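Local coordinates for AA10A (Thermobifida fusca, PDB 5UIZ), which probably cleaves polysaccharides such as cellulose oxidatively, as a copper-dependent lytic polysaccharide monooxygenase of family AA10, at residues Thr45-Cys50 / Gly114-Met119; Asp120-Trp125 / Thr162-Trp167; Phe201-Ala206 / Asp210-Leu215. All blocks are in the same frame, centred on the assembly; numbering follows the deposited sequence.

Contact 1. Residues Thr45-Cys50 / Gly114-Met119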
# COMPACT_ATOMS: atom_id res chain seq x y z
N THR A 45 3.66 -2.91 2.88
CA THR A 45 3.42 -2.08 1.72
C THR A 45 4.69 -1.96 0.85
O THR A 45 5.77 -2.33 1.24
CB THR A 45 2.98 -0.64 2.11
OG1 THR A 45 3.89 -0.08 3.05
CG2 THR A 45 1.66 -0.68 2.73
N ARG A 46 4.53 -1.40 -0.31
CA ARG A 46 5.64 -1.17 -1.19
C ARG A 46 6.75 -0.30 -0.59
O ARG A 46 7.90 -0.71 -0.67
CB ARG A 46 5.15 -0.60 -2.53
CG ARG A 46 4.42 -1.62 -3.36
CD ARG A 46 3.90 -1.05 -4.68
NE ARG A 46 3.27 -2.14 -5.44
CZ ARG A 46 2.69 -2.02 -6.64
NH1 ARG A 46 2.57 -0.85 -7.26
NH2 ARG A 46 2.22 -3.08 -7.24
N ASN A 47 6.41 0.87 -0.06
CA ASN A 47 7.45 1.79 0.37
C ASN A 47 7.97 1.37 1.75
O ASN A 47 9.14 1.55 2.01
CB ASN A 47 7.04 3.31 0.29
CG ASN A 47 5.84 3.64 1.13
OD1 ASN A 47 5.01 2.78 1.34
ND2 ASN A 47 5.74 4.87 1.60
N TYR A 48 7.15 0.76 2.60
CA TYR A 48 7.63 0.32 3.89
C TYR A 48 8.67 -0.75 3.66
O TYR A 48 9.72 -0.73 4.29
CB TYR A 48 6.52 -0.23 4.78
CG TYR A 48 7.00 -0.75 6.08
CD1 TYR A 48 7.48 0.13 7.01
CD2 TYR A 48 7.03 -2.10 6.37
CE1 TYR A 48 7.94 -0.30 8.24
CE2 TYR A 48 7.53 -2.56 7.62
CZ TYR A 48 8.00 -1.63 8.53
OH TYR A 48 8.46 -2.05 9.78
N GLY A 49 8.38 -1.65 2.74
CA GLY A 49 9.23 -2.76 2.47
C GLY A 49 10.54 -2.30 1.84
O GLY A 49 11.61 -2.75 2.20
N CYS A 50 10.44 -1.42 0.88
CA CYS A 50 11.62 -0.82 0.33
C CYS A 50 12.51 -0.16 1.39
O CYS A 50 13.70 -0.29 1.29
CB CYS A 50 11.23 0.23 -0.71
SG CYS A 50 10.81 -0.51 -2.32
N GLY A 114 3.81 14.43 -5.66
CA GLY A 114 4.36 13.26 -6.34
C GLY A 114 5.40 12.52 -5.57
O GLY A 114 6.09 11.70 -6.13
N ARG A 115 5.57 12.80 -4.29
CA ARG A 115 6.64 12.12 -3.52
C ARG A 115 6.67 10.55 -3.70
O ARG A 115 7.72 9.93 -3.83
CB ARG A 115 6.55 12.45 -2.04
CG ARG A 115 7.62 11.71 -1.25
CD ARG A 115 7.51 11.87 0.24
NE ARG A 115 7.50 13.24 0.72
CZ ARG A 115 6.80 13.64 1.81
NH1 ARG A 115 6.02 12.82 2.54
NH2 ARG A 115 6.87 14.92 2.16
N TYR A 116 5.49 9.94 -3.71
CA TYR A 116 5.37 8.50 -3.77
C TYR A 116 5.03 8.00 -5.16
O TYR A 116 4.51 6.88 -5.31
CB TYR A 116 4.29 8.05 -2.80
CG TYR A 116 4.57 8.57 -1.40
CD1 TYR A 116 5.47 7.90 -0.55
CD2 TYR A 116 3.91 9.68 -0.90
CE1 TYR A 116 5.68 8.34 0.75
CE2 TYR A 116 4.17 10.16 0.38
CZ TYR A 116 5.07 9.48 1.20
OH TYR A 116 5.31 9.93 2.50
N ARG A 117 5.34 8.78 -6.19
CA ARG A 117 4.91 8.39 -7.56
C ARG A 117 5.55 7.09 -8.06
O ARG A 117 4.99 6.38 -8.90
CB ARG A 117 5.11 9.54 -8.54
CG ARG A 117 6.55 9.73 -8.91
CD ARG A 117 6.84 11.02 -9.65
NE ARG A 117 8.29 11.07 -9.96
CZ ARG A 117 9.00 12.17 -10.24
NH1 ARG A 117 8.43 13.36 -10.26
NH2 ARG A 117 10.31 12.08 -10.52
N SER A 118 6.73 6.76 -7.55
CA SER A 118 7.40 5.50 -7.94
C SER A 118 6.64 4.20 -7.48
O SER A 118 6.88 3.12 -7.98
CB SER A 118 8.87 5.51 -7.43
OG SER A 118 8.85 5.58 -6.02
N MET A 119 5.75 4.34 -6.51
CA MET A 119 4.88 3.26 -6.07
C MET A 119 3.90 2.83 -7.12
O MET A 119 3.37 1.75 -7.02
CB MET A 119 4.07 3.67 -4.84
CG MET A 119 4.87 3.92 -3.59
SD MET A 119 6.03 2.59 -3.32
CE MET A 119 7.62 3.36 -3.60
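R46 and M119 bring the two backbones closest, with CA atoms 6.6 Å apart, where the first turn of helix 46-54 faces the 3-10 segment that includes M119. T45 is the N-cap of that helix, its OG1 accepting a weak bond from Y48 N. The evidence for a polar tie is one bond: R46 NH1 donates to M119 O at 2.7 Å, with an N-H...O angle of 147°. The acceptor lies close to the guanidinium plane, and the donor approaches nearly along the C=O axis. R46 can reach that carbonyl because its chain is extended from CG to NE. NE forms a salt bridge with D218, so NE and NH1 have separate partners, which together with W125 against the guanidinium probably limits its rotation.

Next to this bond the M119 side chain is bent at chi2 and chi3. In the conformer given, one of two, SD is 3.4 Å from R46 CB and CE 3.9 Å from N47 CB; these thioether contacts are therefore provisional. N47 meets Y116 obliquely: N47 ND2 is 3.6 Å from Y116 CE1, with amide and ring planes 86° apart, while the amide donates to A80 O and Y116 OH bonds N83 O.

All four touching residues are buried. Helix 79-82 adjoins N47 and Y116, A73 of helix 68-76 touches M119, and R46 bonds through its backbone to C216 of strand 211-221.

Contact 2. Residues Asp120-Trp125 / Thr162-Trp167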
# COMPACT_ATOMS: atom_id res chain seq x y z
N ASP A 120 3.63 3.72 -8.07
CA ASP A 120 2.78 3.47 -9.19
C ASP A 120 3.47 2.66 -10.30
O ASP A 120 2.80 2.33 -11.28
CB ASP A 120 2.31 4.81 -9.82
CG ASP A 120 1.33 5.62 -8.93
OD1 ASP A 120 0.59 5.00 -8.07
OD2 ASP A 120 1.27 6.87 -9.14
N ALA A 121 4.77 2.39 -10.20
CA ALA A 121 5.45 1.75 -11.30
C ALA A 121 5.02 0.29 -11.43
O ALA A 121 4.60 -0.35 -10.47
CB ALA A 121 6.99 1.89 -11.21
N VAL A 122 5.17 -0.21 -12.64
CA VAL A 122 4.76 -1.53 -13.04
C VAL A 122 6.01 -2.39 -13.06
O VAL A 122 7.00 -2.04 -13.70
CB VAL A 122 4.04 -1.40 -14.39
CG1 VAL A 122 3.90 -2.68 -15.13
CG2 VAL A 122 2.65 -0.78 -14.18
N GLY A 123 5.98 -3.52 -12.36
CA GLY A 123 6.99 -4.55 -12.52
C GLY A 123 6.98 -5.56 -11.42
O GLY A 123 5.99 -5.66 -10.73
N PRO A 124 8.06 -6.33 -11.25
CA PRO A 124 8.15 -7.45 -10.28
C PRO A 124 8.41 -7.00 -8.86
O PRO A 124 9.49 -7.29 -8.28
CB PRO A 124 9.32 -8.26 -10.78
CG PRO A 124 10.20 -7.27 -11.49
CD PRO A 124 9.27 -6.24 -12.08
N TRP A 125 7.45 -6.31 -8.28
CA TRP A 125 7.53 -5.87 -6.88
C TRP A 125 7.69 -7.10 -5.96
O TRP A 125 7.06 -8.13 -6.19
CB TRP A 125 6.25 -5.10 -6.48
CG TRP A 125 6.10 -3.77 -7.07
CD1 TRP A 125 5.46 -3.46 -8.19
CD2 TRP A 125 6.64 -2.54 -6.58
NE1 TRP A 125 5.53 -2.13 -8.44
CE2 TRP A 125 6.25 -1.53 -7.46
CE3 TRP A 125 7.41 -2.20 -5.47
CZ2 TRP A 125 6.59 -0.19 -7.27
CZ3 TRP A 125 7.75 -0.90 -5.29
CH2 TRP A 125 7.34 0.12 -6.22
N THR A 162 2.86 -6.11 -15.43
CA THR A 162 2.65 -5.47 -16.74
C THR A 162 1.53 -4.44 -16.80
O THR A 162 1.39 -3.77 -17.82
CB THR A 162 2.30 -6.47 -17.87
OG1 THR A 162 1.09 -7.18 -17.56
CG2 THR A 162 3.33 -7.48 -18.01
N GLN A 163 0.78 -4.28 -15.73
CA GLN A 163 -0.46 -3.50 -15.79
C GLN A 163 -0.50 -2.60 -14.61
O GLN A 163 -0.23 -3.02 -13.50
CB GLN A 163 -1.73 -4.37 -15.65
CG GLN A 163 -2.00 -5.38 -16.76
CD GLN A 163 -3.30 -6.11 -16.47
OE1 GLN A 163 -3.33 -7.27 -15.98
NE2 GLN A 163 -4.42 -5.40 -16.72
N PRO A 164 -0.85 -1.35 -14.85
CA PRO A 164 -1.06 -0.44 -13.74
C PRO A 164 -2.29 -0.77 -12.91
O PRO A 164 -3.25 -1.32 -13.41
CB PRO A 164 -1.23 0.92 -14.44
CG PRO A 164 -1.69 0.62 -15.81
CD PRO A 164 -1.16 -0.73 -16.15
N LEU A 165 -2.24 -0.37 -11.65
CA LEU A 165 -3.33 -0.60 -10.76
C LEU A 165 -4.47 0.35 -11.05
O LEU A 165 -4.27 1.54 -11.08
CB LEU A 165 -2.84 -0.48 -9.32
CG LEU A 165 -3.91 -0.92 -8.30
CD1 LEU A 165 -4.21 -2.40 -8.44
CD2 LEU A 165 -3.47 -0.60 -6.86
N THR A 166 -5.69 -0.18 -11.22
CA THR A 166 -6.85 0.63 -11.50
C THR A 166 -7.99 0.19 -10.57
O THR A 166 -7.97 -0.94 -10.00
CB THR A 166 -7.37 0.43 -12.93
OG1 THR A 166 -7.87 -0.90 -13.08
CG2 THR A 166 -6.31 0.66 -13.99
N TRP A 167 -8.98 1.07 -10.46
CA TRP A 167 -10.15 0.76 -9.68
C TRP A 167 -10.89 -0.41 -10.25
O TRP A 167 -11.27 -1.25 -9.49
CB TRP A 167 -11.10 1.94 -9.54
CG TRP A 167 -10.52 2.98 -8.73
CD1 TRP A 167 -9.87 4.13 -9.16
CD2 TRP A 167 -10.46 2.99 -7.32
NE1 TRP A 167 -9.45 4.85 -8.08
CE2 TRP A 167 -9.77 4.17 -6.94
CE3 TRP A 167 -10.90 2.12 -6.33
CZ2 TRP A 167 -9.57 4.51 -5.61
CZ3 TRP A 167 -10.70 2.46 -5.03
CH2 TRP A 167 -10.04 3.64 -4.67
O HOH W 1 -0.07 1.26 -10.69
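V122 supplies the apolar part of this contact, pressing both methyls against the backbone of the opposite loop; V122 CA and T162 CA, the nearest such pair, are 5.8 Å apart. CG1 of V122 touches T162 C at 3.4 Å, a close approach, and continues to Q163 N. The second methyl, V122 CG2, lies 3.6 Å from P164 N and 4.2 Å from P164 CB, the one apolar side-chain pair between the loops. With chi1 at 163°, CG1 stands trans to the V122 nitrogen and CG2 trans to the carbonyl carbon, so the two branches are spread along successive peptide units from T162 to P164.

The polar link is indirect. A water donates to D120 O at 3.1 Å and accepts from L165 N at 2.9 Å, bridging two main chains where neither residue touches the other directly.

Within 120-125, W125 NE1 donates to A121 O at 2.9 Å with an angle of 163°, a bond that probably helps fix the loop around V122; the oxygen lies in the indole plane, whereas the donor sits 40° out of the carbonyl plane. P124 is the centre of an inverse gamma turn.

Apart from D120, which ends a 3-10 segment, both segments are loop, and the touching residues lie toward the surface, away from the copper site. The loop leading to strand 128-130 thus meets the one leading to strand 170-175, while A121 and W125 pack on helix 68-76 and L165 on C216 of strand 211-221.

Contact 3. Residues Phe201-Ala206 / Asp210-Leu215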
# COMPACT_ATOMS: atom_id res chain seq x y z
N PHE A 201 -4.83 -3.50 -1.77
CA PHE A 201 -4.93 -2.06 -1.57
C PHE A 201 -5.79 -1.68 -0.35
O PHE A 201 -7.00 -1.93 -0.33
CB PHE A 201 -5.44 -1.43 -2.86
CG PHE A 201 -5.48 0.04 -2.84
CD1 PHE A 201 -4.33 0.74 -2.68
CD2 PHE A 201 -6.68 0.74 -3.00
CE1 PHE A 201 -4.33 2.14 -2.66
CE2 PHE A 201 -6.69 2.11 -2.97
CZ PHE A 201 -5.51 2.82 -2.81
N THR A 202 -5.15 -1.14 0.67
CA THR A 202 -5.79 -0.80 1.94
C THR A 202 -5.96 0.73 2.08
O THR A 202 -5.01 1.52 1.90
CB THR A 202 -4.95 -1.34 3.12
OG1 THR A 202 -4.83 -2.75 3.01
CG2 THR A 202 -5.60 -1.05 4.44
N ILE A 203 -7.21 1.12 2.33
CA ILE A 203 -7.60 2.47 2.63
C ILE A 203 -7.89 2.60 4.12
O ILE A 203 -8.81 1.99 4.70
CB ILE A 203 -8.87 2.91 1.87
CG1 ILE A 203 -8.73 2.66 0.36
CG2 ILE A 203 -9.10 4.41 2.08
CD1 ILE A 203 -10.00 3.05 -0.40
N TRP A 204 -7.10 3.45 4.75
CA TRP A 204 -7.19 3.66 6.16
C TRP A 204 -7.58 5.09 6.35
O TRP A 204 -6.88 5.98 5.94
CB TRP A 204 -5.86 3.28 6.85
CG TRP A 204 -5.69 3.89 8.19
CD1 TRP A 204 -6.65 4.06 9.14
CD2 TRP A 204 -4.49 4.42 8.72
NE1 TRP A 204 -6.11 4.66 10.24
CE2 TRP A 204 -4.78 4.88 10.02
CE3 TRP A 204 -3.18 4.51 8.25
CZ2 TRP A 204 -3.83 5.50 10.84
CZ3 TRP A 204 -2.21 5.12 9.05
CH2 TRP A 204 -2.55 5.62 10.34
N LYS A 205 -8.76 5.28 6.95
CA LYS A 205 -9.30 6.58 7.24
C LYS A 205 -9.06 6.85 8.74
O LYS A 205 -9.64 6.16 9.60
CB LYS A 205 -10.82 6.59 6.97
CG LYS A 205 -11.54 7.81 7.49
CD LYS A 205 -11.03 9.07 6.80
CE LYS A 205 -11.90 10.29 7.08
NZ LYS A 205 -11.87 10.69 8.50
N ALA A 206 -8.18 7.80 9.01
CA ALA A 206 -7.84 8.19 10.37
C ALA A 206 -9.01 8.90 10.98
O ALA A 206 -9.83 9.45 10.26
CB ALA A 206 -6.62 9.10 10.38
N ASP A 210 -9.90 14.58 8.53
CA ASP A 210 -10.19 13.88 7.27
C ASP A 210 -8.81 13.65 6.64
O ASP A 210 -8.30 14.48 5.93
CB ASP A 210 -11.12 14.68 6.38
CG ASP A 210 -11.39 14.02 5.08
OD1 ASP A 210 -10.85 12.93 4.78
OD2 ASP A 210 -12.21 14.59 4.34
N GLN A 211 -8.18 12.55 7.04
CA GLN A 211 -6.89 12.17 6.53
C GLN A 211 -7.01 10.70 6.21
O GLN A 211 -7.45 9.88 7.06
CB GLN A 211 -5.84 12.39 7.61
CG GLN A 211 -4.43 11.96 7.20
CD GLN A 211 -3.45 12.55 8.17
OE1 GLN A 211 -3.05 11.88 9.09
NE2 GLN A 211 -3.15 13.85 8.02
N THR A 212 -6.61 10.36 5.01
CA THR A 212 -6.79 9.06 4.50
C THR A 212 -5.44 8.56 3.98
O THR A 212 -4.82 9.24 3.19
CB THR A 212 -7.84 9.05 3.39
OG1 THR A 212 -9.06 9.61 3.87
CG2 THR A 212 -8.11 7.63 2.97
N TYR A 213 -5.06 7.35 4.42
CA TYR A 213 -3.89 6.64 3.95
C TYR A 213 -4.22 5.61 2.90
O TYR A 213 -5.27 4.88 3.00
CB TYR A 213 -3.23 5.96 5.13
CG TYR A 213 -2.69 6.97 6.11
CD1 TYR A 213 -3.53 7.63 6.98
CD2 TYR A 213 -1.33 7.26 6.17
CE1 TYR A 213 -3.05 8.58 7.88
CE2 TYR A 213 -0.83 8.20 7.06
CZ TYR A 213 -1.70 8.87 7.90
OH TYR A 213 -1.22 9.79 8.79
N TYR A 214 -3.32 5.52 1.93
CA TYR A 214 -3.47 4.67 0.76
C TYR A 214 -2.28 3.72 0.65
O TYR A 214 -1.16 4.12 0.36
CB TYR A 214 -3.63 5.51 -0.50
CG TYR A 214 -4.92 6.31 -0.47
CD1 TYR A 214 -6.15 5.70 -0.60
CD2 TYR A 214 -4.90 7.68 -0.27
CE1 TYR A 214 -7.32 6.45 -0.55
CE2 TYR A 214 -6.05 8.42 -0.15
CZ TYR A 214 -7.25 7.83 -0.31
OH TYR A 214 -8.40 8.58 -0.26
N LEU A 215 -2.54 2.45 0.88
CA LEU A 215 -1.51 1.47 1.21
C LEU A 215 -1.55 0.29 0.29
O LEU A 215 -2.42 -0.56 0.43
CB LEU A 215 -1.70 1.01 2.66
CG LEU A 215 -1.76 2.23 3.62
CD1 LEU A 215 -2.27 1.91 5.01
CD2 LEU A 215 -0.42 2.98 3.65
O HOH W 2 -2.26 -3.02 1.93
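W204 and Y213 are stacked by different first torsions: chi1 of 159° sets W204 CG trans to its nitrogen, while -65° sets Y213 CG trans to its carbonyl carbon. They face each other in an antiparallel beta hairpin (strand axes 4.6 Å apart), part of the immunoglobulin-like beta-sandwich of AA10 enzymes. The six-membered ring of W204 and the Y213 ring form an offset stack, centroids 4.1 Å apart and planes at 20°, with W204 CZ3 over the centre of the tyrosine.

This pair is hydrogen-bonded through both backbones, as is T202 with L215; A206 N adds a further bond to Q211 O. On the face carrying I203, K205, T212 and Y214, I203 CG2 meets T212 CG2 at a tight 3.5 Å, and F201 CZ lies 3.7 Å from Y214 CD1. K205 NZ bonds A206 O and forms a salt bridge with D147.

The Y213 side chain comes within about 3 Å (nearest atoms) of the copper held by H37, first residue of the modelled chain, and H144, the histidine brace of lytic polysaccharide monooxygenases. Y213 OH is hydrogen-bonded to H37 N and, at 2.8 Å, to Q211 OE1, approaching from well out of the amide carbonyl plane.

How the contacts relate
From the N terminus, contact 1 is the first to close a loop: 114-119 returns to helix 46-54 after an excursion that is nearly half helix with almost no strand. Contact 2 opens at the next residue and closes across a span that is about half strand and has no helix. Contact 3 follows as a short hairpin, so the three are in series, without nesting or crossing. They nevertheless touch in space. W125 of contact 2 lies against R46 of contact 1, T45 CG2 reaches L215 CB of contact 3 at 3.8 Å, and W167 meets F201. Helical region, connecting loops and beta-sheet are thereby joined, with contacts 2 and 3 on opposite sides of the chain's centre.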